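Local coordinates for protein acetyl-CoA acetyltransferase A (Ascaris suum, PDB 6BJA) that probably catalyses acetyl transfer between acetyl-CoA molecules as a member of the thiolase family, and binds coenzyme A, at residues 179-184 / 250-255; 322-327 / 349-354; 123-128 / 254-259. All coordinates share one frame; numbering follows the deposited sequence.

Contact 1: residues 179-184 / 250-255; sequences QLDAYA and AANAST. With COA (coenzyme A), chain C.
In N252 the side chain takes the tight rotamer in which CG lies between the backbone N and the carbonyl carbon (chi1 60°), and the amide is aimed at helix 177-197. D181 turns its carboxylate to lie beside its own backbone N, anti to the carbonyl carbon (chi1 -78°), and the two groups meet slantwise. N252 ND2 donates to D181 OD1 over 2.9 Å with an N-H...O angle of 151°. The amide comes to the syn side of this oxygen but from well out of the carboxylate plane. Each group has further partners: D181 OD2 forms a salt bridge with R177, while N252 ND2 also reaches T247 O and N252 OD1 takes the backbone N-H of T249. Beside them, L180 CB lies 3.6 Å from N252 ND2. One helical turn on, the methyl of A184 packs against the loop backbone, with its CB 3.8 Å from N252 CA. A251 O, 3.7 Å from A184 CB, is buried here without a polar partner. The same loop also serves the ligand. A251 CB rests above the adenine plane, 3.7 Å from coenzyme A C6A. A250 CB is 3.5 Å from coenzyme A O5B. S254 O accepts a hydrogen bond from coenzyme A N4P at 3.1 Å. The loop thus lines one side of the coenzyme A pocket of a thiolase, with helix 177-197 packed behind it.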
loop_
_atom_site.group_PDB
_atom_site.type_symbol
_atom_site.label_atom_id
_atom_site.label_comp_id
_atom_site.label_asym_id
_atom_site.label_seq_id
_atom_site.Cartn_x
_atom_site.Cartn_y
_atom_site.Cartn_z
ATOM N N GLN A 179 39.025 -10.411 -13.913
ATOM C CA GLN A 179 38.856 -11.768 -13.384
ATOM C C GLN A 179 37.408 -12.082 -13.046
ATOM O O GLN A 179 36.948 -13.189 -13.331
ATOM C CB GLN A 179 39.698 -11.995 -12.144
ATOM C CG GLN A 179 41.208 -11.982 -12.398
ATOM C CD GLN A 179 41.963 -11.823 -11.129
ATOM O OE1 GLN A 179 41.947 -10.749 -10.528
ATOM N NE2 GLN A 179 42.611 -12.896 -10.677
ATOM N N LEU A 180 36.702 -11.130 -12.436
ATOM C CA LEU A 180 35.298 -11.381 -12.064
ATOM C C LEU A 180 34.454 -11.623 -13.320
ATOM O O LEU A 180 33.615 -12.540 -13.371
ATOM C CB LEU A 180 34.713 -10.209 -11.247
ATOM C CG LEU A 180 34.855 -10.299 -9.728
ATOM C CD1 LEU A 180 36.261 -10.578 -9.293
ATOM C CD2 LEU A 180 34.339 -8.998 -9.115
ATOM N N ASP A 181 34.678 -10.815 -14.353
ATOM C CA ASP A 181 33.911 -10.946 -15.595
ATOM C C ASP A 181 34.274 -12.237 -16.330
ATOM O O ASP A 181 33.382 -12.930 -16.829
ATOM C CB ASP A 181 34.148 -9.741 -16.519
ATOM C CG ASP A 181 33.359 -8.511 -16.103
ATOM O OD1 ASP A 181 32.491 -8.617 -15.185
ATOM O OD2 ASP A 181 33.598 -7.444 -16.716
ATOM N N ALA A 182 35.564 -12.577 -16.388
ATOM C CA ALA A 182 35.965 -13.813 -17.046
ATOM C C ALA A 182 35.369 -15.019 -16.318
ATOM O O ALA A 182 34.938 -15.968 -16.951
ATOM C CB ALA A 182 37.478 -13.927 -17.125
ATOM N N TYR A 183 35.340 -14.966 -14.994
ATOM C CA TYR A 183 34.749 -16.034 -14.199
ATOM C C TYR A 183 33.272 -16.189 -14.519
ATOM O O TYR A 183 32.776 -17.309 -14.684
ATOM C CB TYR A 183 34.947 -15.751 -12.700
ATOM C CG TYR A 183 34.425 -16.882 -11.853
ATOM C CD1 TYR A 183 33.077 -16.963 -11.532
ATOM C CD2 TYR A 183 35.266 -17.889 -11.399
ATOM C CE1 TYR A 183 32.589 -18.024 -10.794
ATOM C CE2 TYR A 183 34.779 -18.957 -10.647
ATOM C CZ TYR A 183 33.442 -19.019 -10.363
ATOM O OH TYR A 183 32.975 -20.093 -9.625
ATOM N N ALA A 184 32.562 -15.072 -14.611
ATOM C CA ALA A 184 31.142 -15.095 -14.876
ATOM C C ALA A 184 30.875 -15.685 -16.238
ATOM O O ALA A 184 30.038 -16.578 -16.394
ATOM C CB ALA A 184 30.546 -13.678 -14.781
ATOM N N ALA A 250 25.872 -6.403 -12.412
ATOM C CA ALA A 250 24.740 -7.313 -12.590
ATOM C C ALA A 250 25.173 -8.595 -13.283
ATOM O O ALA A 250 24.594 -9.646 -13.027
ATOM C CB ALA A 250 23.620 -6.643 -13.370
ATOM N N ALA A 251 26.187 -8.525 -14.150
ATOM C CA ALA A 251 26.598 -9.684 -14.917
ATOM C C ALA A 251 27.478 -10.640 -14.115
ATOM O O ALA A 251 27.417 -11.840 -14.348
ATOM C CB ALA A 251 27.337 -9.247 -16.200
ATOM N N ASN A 252 28.279 -10.144 -13.170
ATOM C CA ASN A 252 29.173 -11.061 -12.453
ATOM C C ASN A 252 28.658 -11.328 -11.043
ATOM O O ASN A 252 29.359 -11.912 -10.222
ATOM C CB ASN A 252 30.639 -10.565 -12.462
ATOM C CG ASN A 252 30.837 -9.216 -11.821
ATOM O OD1 ASN A 252 30.237 -8.915 -10.809
ATOM N ND2 ASN A 252 31.764 -8.405 -12.389
ATOM N N ALA A 253 27.413 -10.913 -10.784
ATOM C CA ALA A 253 26.702 -11.283 -9.548
ATOM C C ALA A 253 25.606 -12.243 -9.909
ATOM O O ALA A 253 25.098 -12.183 -11.006
ATOM C CB ALA A 253 26.104 -10.087 -8.873
ATOM N N SER A 254 25.205 -13.080 -8.968
ATOM C CA SER A 254 24.038 -13.912 -9.210
ATOM C C SER A 254 22.779 -13.053 -9.280
ATOM O O SER A 254 22.751 -11.890 -8.890
ATOM C CB SER A 254 23.883 -15.002 -8.146
ATOM O OG SER A 254 23.658 -14.458 -6.872
ATOM N N THR A 255 21.741 -13.669 -9.835
ATOM C CA THR A 255 20.467 -13.029 -10.105
ATOM C C THR A 255 19.441 -13.488 -9.069
ATOM O O THR A 255 19.752 -14.310 -8.213
ATOM C CB THR A 255 19.976 -13.405 -11.523
ATOM O OG1 THR A 255 20.098 -14.820 -11.697
ATOM C CG2 THR A 255 20.825 -12.715 -12.572
HETATM N N1A COA C . 25.184 -10.220 -19.403
HETATM C C2A COA C . 25.143 -8.991 -19.951
HETATM N N3A COA C . 24.441 -7.971 -19.437
HETATM C C4A COA C . 23.721 -8.121 -18.307
HETATM C C5A COA C . 23.717 -9.425 -17.637
HETATM C C6A COA C . 24.514 -10.504 -18.263
HETATM N N6A COA C . 24.579 -11.737 -17.721
HETATM N N7A COA C . 22.927 -9.288 -16.552
HETATM C C8A COA C . 22.469 -8.009 -16.534
HETATM N N9A COA C . 22.955 -7.310 -17.589
HETATM C C1B COA C . 22.697 -5.892 -17.960
HETATM C C2B COA C . 21.253 -5.746 -18.407
HETATM O O2B COA C . 21.134 -5.766 -19.832
HETATM C C3B COA C . 20.788 -4.413 -17.861
HETATM O O3B COA C . 20.571 -3.524 -18.965
HETATM P P3B COA C . 21.350 -2.158 -19.285
HETATM O O7A COA C . 22.836 -2.422 -19.201
HETATM O O8A COA C . 20.991 -1.732 -20.690
HETATM O O9A COA C . 20.952 -1.096 -18.291
HETATM C C4B COA C . 21.833 -4.029 -16.810
HETATM O O4B COA C . 22.899 -4.981 -16.873
HETATM C C5B COA C . 21.224 -4.126 -15.423
HETATM O O5B COA C . 20.915 -5.503 -15.230
HETATM P P1A COA C . 19.440 -6.049 -14.868
HETATM O O1A COA C . 18.376 -5.501 -15.788
HETATM O O2A COA C . 19.418 -7.562 -14.895
HETATM O O3A COA C . 19.105 -5.534 -13.398
HETATM P P2A COA C . 17.573 -5.467 -12.923
HETATM O O4A COA C . 16.829 -4.408 -13.708
HETATM O O5A COA C . 16.900 -6.818 -13.051
HETATM O O6A COA C . 17.687 -5.058 -11.382
HETATM C CBP COA C . 17.800 -6.401 -9.443
HETATM C CCP COA C . 18.600 -5.790 -10.573
HETATM C CDP COA C . 17.160 -5.264 -8.679
HETATM C CEP COA C . 16.647 -7.265 -9.963
HETATM C CAP COA C . 18.751 -7.110 -8.461
HETATM O OAP COA C . 17.999 -7.448 -7.286
HETATM C C9P COA C . 19.423 -8.342 -9.033
HETATM O O9P COA C . 19.017 -8.879 -10.053
HETATM N N8P COA C . 20.483 -8.862 -8.410
HETATM C C7P COA C . 21.091 -8.336 -7.206
HETATM C C6P COA C . 22.465 -8.961 -7.012
HETATM C C5P COA C . 22.410 -9.851 -5.800
HETATM O O5P COA C . 22.775 -9.442 -4.700
HETATM N N4P COA C . 21.911 -11.063 -6.000
HETATM C C3P COA C . 21.719 -11.971 -4.885
HETATM C C2P COA C . 22.833 -12.970 -4.686
HETATM S S1P COA C . 23.266 -13.063 -2.938
#

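Contact 2: residues 322-327 / 349-354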
loop_
_atom_site.group_PDB
_atom_site.type_symbol
_atom_site.label_atom_id
_atom_site.label_comp_id
_atom_site.label_asym_id
_atom_site.label_seq_id
_atom_site.Cartn_x
_atom_site.Cartn_y
_atom_site.Cartn_z
ATOM N N ILE A 322 30.823 -24.719 -5.138
ATOM C CA ILE A 322 30.836 -23.517 -4.292
ATOM C C ILE A 322 29.750 -22.610 -4.815
ATOM O O ILE A 322 29.757 -22.218 -5.971
ATOM C CB ILE A 322 32.219 -22.768 -4.273
ATOM C CG1 ILE A 322 32.127 -21.447 -3.513
ATOM C CG2 ILE A 322 32.740 -22.488 -5.682
ATOM C CD1 ILE A 322 31.801 -21.604 -2.057
ATOM N N ASN A 323 28.749 -22.313 -3.991
ATOM C CA ASN A 323 27.641 -21.546 -4.521
ATOM C C ASN A 323 28.115 -20.155 -4.911
ATOM O O ASN A 323 28.767 -19.458 -4.121
ATOM C CB ASN A 323 26.476 -21.458 -3.530
ATOM C CG ASN A 323 25.234 -20.839 -4.161
ATOM O OD1 ASN A 323 24.691 -19.838 -3.675
ATOM N ND2 ASN A 323 24.796 -21.417 -5.245
ATOM N N GLU A 324 27.766 -19.755 -6.127
ATOM C CA GLU A 324 28.272 -18.501 -6.706
ATOM C C GLU A 324 27.354 -17.336 -6.393
ATOM O O GLU A 324 26.683 -16.820 -7.288
ATOM C CB GLU A 324 28.437 -18.618 -8.225
ATOM C CG GLU A 324 29.345 -19.727 -8.636
ATOM C CD GLU A 324 29.494 -19.849 -10.143
ATOM O OE1 GLU A 324 28.670 -19.282 -10.909
ATOM O OE2 GLU A 324 30.421 -20.571 -10.539
ATOM N N ALA A 325 27.332 -16.901 -5.136
ATOM C CA ALA A 325 26.582 -15.711 -4.801
ATOM C C ALA A 325 27.052 -14.583 -5.708
ATOM O O ALA A 325 26.250 -13.822 -6.245
ATOM C CB ALA A 325 26.761 -15.361 -3.349
ATOM N N PHE A 326 28.373 -14.526 -5.887
ATOM C CA PHE A 326 29.039 -13.579 -6.774
ATOM C C PHE A 326 30.188 -14.323 -7.429
ATOM O O PHE A 326 30.617 -15.343 -6.915
ATOM C CB PHE A 326 29.568 -12.364 -5.997
ATOM C CG PHE A 326 28.497 -11.644 -5.252
ATOM C CD1 PHE A 326 27.787 -10.636 -5.863
ATOM C CD2 PHE A 326 28.152 -12.027 -3.968
ATOM C CE1 PHE A 326 26.763 -9.991 -5.208
ATOM C CE2 PHE A 326 27.123 -11.399 -3.298
ATOM C CZ PHE A 326 26.422 -10.386 -3.916
ATOM N N SER A 327 30.726 -13.797 -8.528
ATOM C CA SER A 327 31.908 -14.402 -9.111
ATOM C C SER A 327 33.051 -14.457 -8.093
ATOM O O SER A 327 33.828 -15.414 -8.049
ATOM C CB SER A 327 32.353 -13.622 -10.345
ATOM O OG SER A 327 31.464 -13.858 -11.420
ATOM N N GLY A 349 27.658 -22.489 -12.270
ATOM C CA GLY A 349 27.174 -22.155 -10.941
ATOM C C GLY A 349 26.140 -21.062 -10.993
ATOM O O GLY A 349 25.685 -20.649 -12.059
ATOM N N ALA A 350 25.752 -20.589 -9.809
ATOM C CA ALA A 350 24.618 -19.692 -9.700
ATOM C C ALA A 350 24.715 -18.377 -10.479
ATOM O O ALA A 350 23.690 -17.762 -10.760
ATOM C CB ALA A 350 24.374 -19.390 -8.228
ATOM N N VAL A 351 25.910 -17.927 -10.842
ATOM C CA VAL A 351 25.987 -16.717 -11.640
ATOM C C VAL A 351 25.321 -16.935 -13.009
ATOM O O VAL A 351 24.730 -16.012 -13.572
ATOM C CB VAL A 351 27.444 -16.263 -11.796
ATOM C CG1 VAL A 351 27.600 -15.231 -12.900
ATOM C CG2 VAL A 351 27.900 -15.658 -10.487
ATOM N N ALA A 352 25.383 -18.168 -13.505
ATOM C CA ALA A 352 24.750 -18.539 -14.758
ATOM C C ALA A 352 23.424 -19.258 -14.554
ATOM O O ALA A 352 22.550 -19.187 -15.409
ATOM C CB ALA A 352 25.679 -19.426 -15.569
ATOM N N LEU A 353 23.285 -20.000 -13.457
ATOM C CA LEU A 353 22.102 -20.868 -13.283
ATOM C C LEU A 353 20.999 -20.196 -12.460
ATOM O O LEU A 353 19.851 -20.619 -12.540
ATOM C CB LEU A 353 22.486 -22.185 -12.603
ATOM C CG LEU A 353 23.488 -23.073 -13.345
ATOM C CD1 LEU A 353 23.924 -24.289 -12.533
ATOM C CD2 LEU A 353 22.892 -23.539 -14.648
ATOM N N GLY A 354 21.346 -19.171 -11.697
ATOM C CA GLY A 354 20.370 -18.486 -10.852
ATOM C C GLY A 354 20.484 -18.901 -9.404
ATOM O O GLY A 354 21.090 -19.916 -9.086
HETATM O O HOH W 1 26.273 -22.106 -7.527
#
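E324 meets the start of helix 350-353 along its whole side chain. Its CB lies 3.7 Å from V351 N, in the van der Waals range, and CG passes by A350 N and G349 CA. The chain is extended beyond CG (chi2 179°), which carries CD to 3.4 Å from G349 CA, where the N-cap residue has no side chain in the way. At the tip the two oxygens part. OE1 accepts the backbone N-H of V351 at 3.1 Å with an angle of 154°, through the lone pair facing away from OE2, and is also bonded to S187 OG. OE2 turns to Y183 OH and N345 ND2. OE1 bonds in this way to V351 N and not to the neighbouring A350 N, whose N-H goes instead to a water at 2.8 Å. That water also takes the N-H of E324 at 3.1 Å and a weak bond from N323 ND2, and so joins the two segments a second time. Methyl groups pack against polar atoms around this: A350 CB touches N323 ND2, and V351 CG2 lies 3.6 Å from E324 O and 3.9 Å from S327 N. Within the short helix, G349 O receives A352 N and L353 N from opposite faces of its plane. The sequence N323-E324-A325-F326 is the NEAF motif of thiolases, and G354 leads into H355, the predicted proton acceptor, against which N323 also packs. With four hydrogen-bonding partners and the first turn of a helix before it, the buried carboxylate of E324 is probably ionised, its charge spread over backbone, hydroxyl and amide groups, and the same bonds probably help hold the loop bearing N323 in place relative to the segment that leads into H355.

Contact 3: residues 123-128 / 254-259; sequences ESMSNA and STINDG. With COA (coenzyme A), chain C.
An antiparallel strand pairing between E123 and G259 runs on into a side-chain grip, near the C-terminal end of strand 116-124 and the start of strand 257-267. E123 and G259 form a hydrogen-bonded pair, N to O in both directions, each bond 3.0 Å long and close to straight. D258 CA adds a CH...O contact of 3.3 Å to E123 O. Beyond this pair the chain 125-127 coils into a short 3-10 turn, and D258 holds S126 within it. The syn lone pair of D258 OD1 takes the N-H of S126 at 2.9 Å and 170°, while S126 OG gives its proton to D258 OD2 in a very short bond of 2.5 Å; the same hydroxyl also bonds to R25 N. In the N-terminal thiolase half these two strands are neighbours in the centre of a mixed sheet with the strand order 3-2-4-5-1, in which the fifth strand, 257-267, is antiparallel to the rest. M125 lies across the loop leading into that strand. Its chain bends at the sulphur (chi3 78°), which brings CE to 3.7 Å from I256 CG2, and SD weakly accepts the N-H of N257 at 3.5 Å. M125 CG stands 3.2 Å from N257 O, a buried carbonyl with no polar partner. I256 leans on L148 and L153 of helix 147-153, and its CG2 lies 4.0 Å from coenzyme A OAP. The side chain of N257 leaves in another direction, with OD1 bonded to the backbone N of H355 and to T255 OG1, and ND2 to A22 O.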
loop_
_atom_site.group_PDB
_atom_site.type_symbol
_atom_site.label_atom_id
_atom_site.label_comp_id
_atom_site.label_asym_id
_atom_site.label_seq_id
_atom_site.Cartn_x
_atom_site.Cartn_y
_atom_site.Cartn_z
ATOM N N GLU A 123 12.227 -21.564 -3.107
ATOM C CA GLU A 123 12.144 -20.123 -3.053
ATOM C C GLU A 123 11.461 -19.602 -4.290
ATOM O O GLU A 123 11.820 -19.976 -5.413
ATOM C CB GLU A 123 13.535 -19.496 -2.917
ATOM C CG GLU A 123 13.493 -18.061 -2.410
ATOM C CD GLU A 123 13.302 -17.983 -0.894
ATOM O OE1 GLU A 123 14.123 -18.600 -0.175
ATOM O OE2 GLU A 123 12.366 -17.288 -0.427
ATOM N N SER A 124 10.454 -18.758 -4.081
ATOM C CA SER A 124 9.815 -18.040 -5.170
ATOM C C SER A 124 10.062 -16.562 -4.955
ATOM O O SER A 124 9.266 -15.866 -4.313
ATOM C CB SER A 124 8.325 -18.312 -5.227
ATOM O OG SER A 124 7.725 -17.616 -6.308
ATOM N N MET A 125 11.163 -16.075 -5.494
ATOM C CA MET A 125 11.484 -14.683 -5.301
ATOM C C MET A 125 10.534 -13.802 -6.113
ATOM O O MET A 125 10.269 -12.654 -5.748
ATOM C CB MET A 125 12.951 -14.448 -5.631
ATOM C CG MET A 125 13.854 -15.288 -4.744
ATOM S SD MET A 125 15.642 -15.140 -4.986
ATOM C CE MET A 125 16.029 -13.573 -4.155
ATOM N N SER A 126 9.950 -14.372 -7.169
ATOM C CA SER A 126 8.929 -13.684 -7.944
ATOM C C SER A 126 7.733 -13.244 -7.121
ATOM O O SER A 126 7.050 -12.296 -7.485
ATOM C CB SER A 126 8.422 -14.586 -9.061
ATOM O OG SER A 126 9.435 -14.814 -10.033
ATOM N N ASN A 127 7.437 -13.980 -6.055
ATOM C CA ASN A 127 6.245 -13.708 -5.265
ATOM C C ASN A 127 6.520 -13.064 -3.909
ATOM O O ASN A 127 5.607 -12.919 -3.089
ATOM C CB ASN A 127 5.474 -15.002 -5.086
ATOM C CG ASN A 127 4.750 -15.375 -6.341
ATOM O OD1 ASN A 127 3.820 -14.682 -6.743
ATOM N ND2 ASN A 127 5.185 -16.446 -6.990
ATOM N N ALA A 128 7.755 -12.641 -3.674
ATOM C CA ALA A 128 8.072 -11.881 -2.467
ATOM C C ALA A 128 7.348 -10.537 -2.521
ATOM O O ALA A 128 7.434 -9.820 -3.524
ATOM C CB ALA A 128 9.560 -11.687 -2.369
ATOM N N SER A 254 25.205 -13.080 -8.968
ATOM C CA SER A 254 24.038 -13.912 -9.210
ATOM C C SER A 254 22.779 -13.053 -9.280
ATOM O O SER A 254 22.751 -11.890 -8.890
ATOM C CB SER A 254 23.883 -15.002 -8.146
ATOM O OG SER A 254 23.658 -14.458 -6.872
ATOM N N THR A 255 21.741 -13.669 -9.835
ATOM C CA THR A 255 20.467 -13.029 -10.105
ATOM C C THR A 255 19.441 -13.488 -9.069
ATOM O O THR A 255 19.752 -14.310 -8.213
ATOM C CB THR A 255 19.976 -13.405 -11.523
ATOM O OG1 THR A 255 20.098 -14.820 -11.697
ATOM C CG2 THR A 255 20.825 -12.715 -12.572
ATOM N N ILE A 256 18.238 -12.937 -9.147
ATOM C CA ILE A 256 17.130 -13.424 -8.316
ATOM C C ILE A 256 16.256 -14.368 -9.160
ATOM O O ILE A 256 16.066 -14.178 -10.370
ATOM C CB ILE A 256 16.323 -12.269 -7.684
ATOM C CG1 ILE A 256 15.576 -11.420 -8.691
ATOM C CG2 ILE A 256 17.269 -11.366 -6.847
ATOM C CD1 ILE A 256 14.709 -10.328 -8.007
ATOM N N ASN A 257 15.789 -15.439 -8.517
ATOM C CA ASN A 257 15.266 -16.591 -9.231
ATOM C C ASN A 257 14.252 -17.394 -8.430
ATOM O O ASN A 257 14.148 -17.245 -7.203
ATOM C CB ASN A 257 16.419 -17.514 -9.632
ATOM C CG ASN A 257 17.379 -16.855 -10.604
ATOM O OD1 ASN A 257 18.375 -16.242 -10.205
ATOM N ND2 ASN A 257 17.076 -16.963 -11.895
ATOM N N ASP A 258 13.528 -18.261 -9.148
ATOM C CA ASP A 258 12.571 -19.201 -8.571
ATOM C C ASP A 258 13.051 -20.647 -8.786
ATOM O O ASP A 258 13.506 -20.988 -9.877
ATOM C CB ASP A 258 11.175 -19.073 -9.215
ATOM C CG ASP A 258 10.578 -17.676 -9.114
ATOM O OD1 ASP A 258 10.934 -16.934 -8.189
ATOM O OD2 ASP A 258 9.712 -17.345 -9.968
ATOM N N GLY A 259 12.931 -21.493 -7.766
ATOM C CA GLY A 259 13.305 -22.887 -7.895
ATOM C C GLY A 259 13.264 -23.655 -6.597
ATOM O O GLY A 259 13.122 -23.059 -5.526
HETATM N N1A COA C . 25.184 -10.220 -19.403
HETATM C C2A COA C . 25.143 -8.991 -19.951
HETATM N N3A COA C . 24.441 -7.971 -19.437
HETATM C C4A COA C . 23.721 -8.121 -18.307
HETATM C C5A COA C . 23.717 -9.425 -17.637
HETATM C C6A COA C . 24.514 -10.504 -18.263
HETATM N N6A COA C . 24.579 -11.737 -17.721
HETATM N N7A COA C . 22.927 -9.288 -16.552
HETATM C C8A COA C . 22.469 -8.009 -16.534
HETATM N N9A COA C . 22.955 -7.310 -17.589
HETATM C C1B COA C . 22.697 -5.892 -17.960
HETATM C C2B COA C . 21.253 -5.746 -18.407
HETATM O O2B COA C . 21.134 -5.766 -19.832
HETATM C C3B COA C . 20.788 -4.413 -17.861
HETATM O O3B COA C . 20.571 -3.524 -18.965
HETATM P P3B COA C . 21.350 -2.158 -19.285
HETATM O O7A COA C . 22.836 -2.422 -19.201
HETATM O O8A COA C . 20.991 -1.732 -20.690
HETATM O O9A COA C . 20.952 -1.096 -18.291
HETATM C C4B COA C . 21.833 -4.029 -16.810
HETATM O O4B COA C . 22.899 -4.981 -16.873
HETATM C C5B COA C . 21.224 -4.126 -15.423
HETATM O O5B COA C . 20.915 -5.503 -15.230
HETATM P P1A COA C . 19.440 -6.049 -14.868
HETATM O O1A COA C . 18.376 -5.501 -15.788
HETATM O O2A COA C . 19.418 -7.562 -14.895
HETATM O O3A COA C . 19.105 -5.534 -13.398
HETATM P P2A COA C . 17.573 -5.467 -12.923
HETATM O O4A COA C . 16.829 -4.408 -13.708
HETATM O O5A COA C . 16.900 -6.818 -13.051
HETATM O O6A COA C . 17.687 -5.058 -11.382
HETATM C CBP COA C . 17.800 -6.401 -9.443
HETATM C CCP COA C . 18.600 -5.790 -10.573
HETATM C CDP COA C . 17.160 -5.264 -8.679
HETATM C CEP COA C . 16.647 -7.265 -9.963
HETATM C CAP COA C . 18.751 -7.110 -8.461
HETATM O OAP COA C . 17.999 -7.448 -7.286
HETATM C C9P COA C . 19.423 -8.342 -9.033
HETATM O O9P COA C . 19.017 -8.879 -10.053
HETATM N N8P COA C . 20.483 -8.862 -8.410
HETATM C C7P COA C . 21.091 -8.336 -7.206
HETATM C C6P COA C . 22.465 -8.961 -7.012
HETATM C C5P COA C . 22.410 -9.851 -5.800
HETATM O O5P COA C . 22.775 -9.442 -4.700
HETATM N N4P COA C . 21.911 -11.063 -6.000
HETATM C C3P COA C . 21.719 -11.971 -4.885
HETATM C C2P COA C . 22.833 -12.970 -4.686
HETATM S S1P COA C . 23.266 -13.063 -2.938
#

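From the N terminus, contact 3 opens first, at 123-128, where strand 116-124 leaves the core sheet. Contact 1 opens inside that excursion, at 179-184 on helix 177-197, and closes at 250-255. The returning chain closes contact 3 at 254-259, sharing S254 and T255 with contact 1, so one short run both faces coenzyme A and re-enters the sheet. Contact 2 follows in series, a small loop from 322-327 to 349-354 in the C-terminal thiolase range. It is tied back to the shared run by S254 OG, which probably bonds to A325 O, and G354 CA packs near N257 OD1. The shared run thus ties the helix of the excursion, the central sheet and the C-terminal loops together beside the ligand.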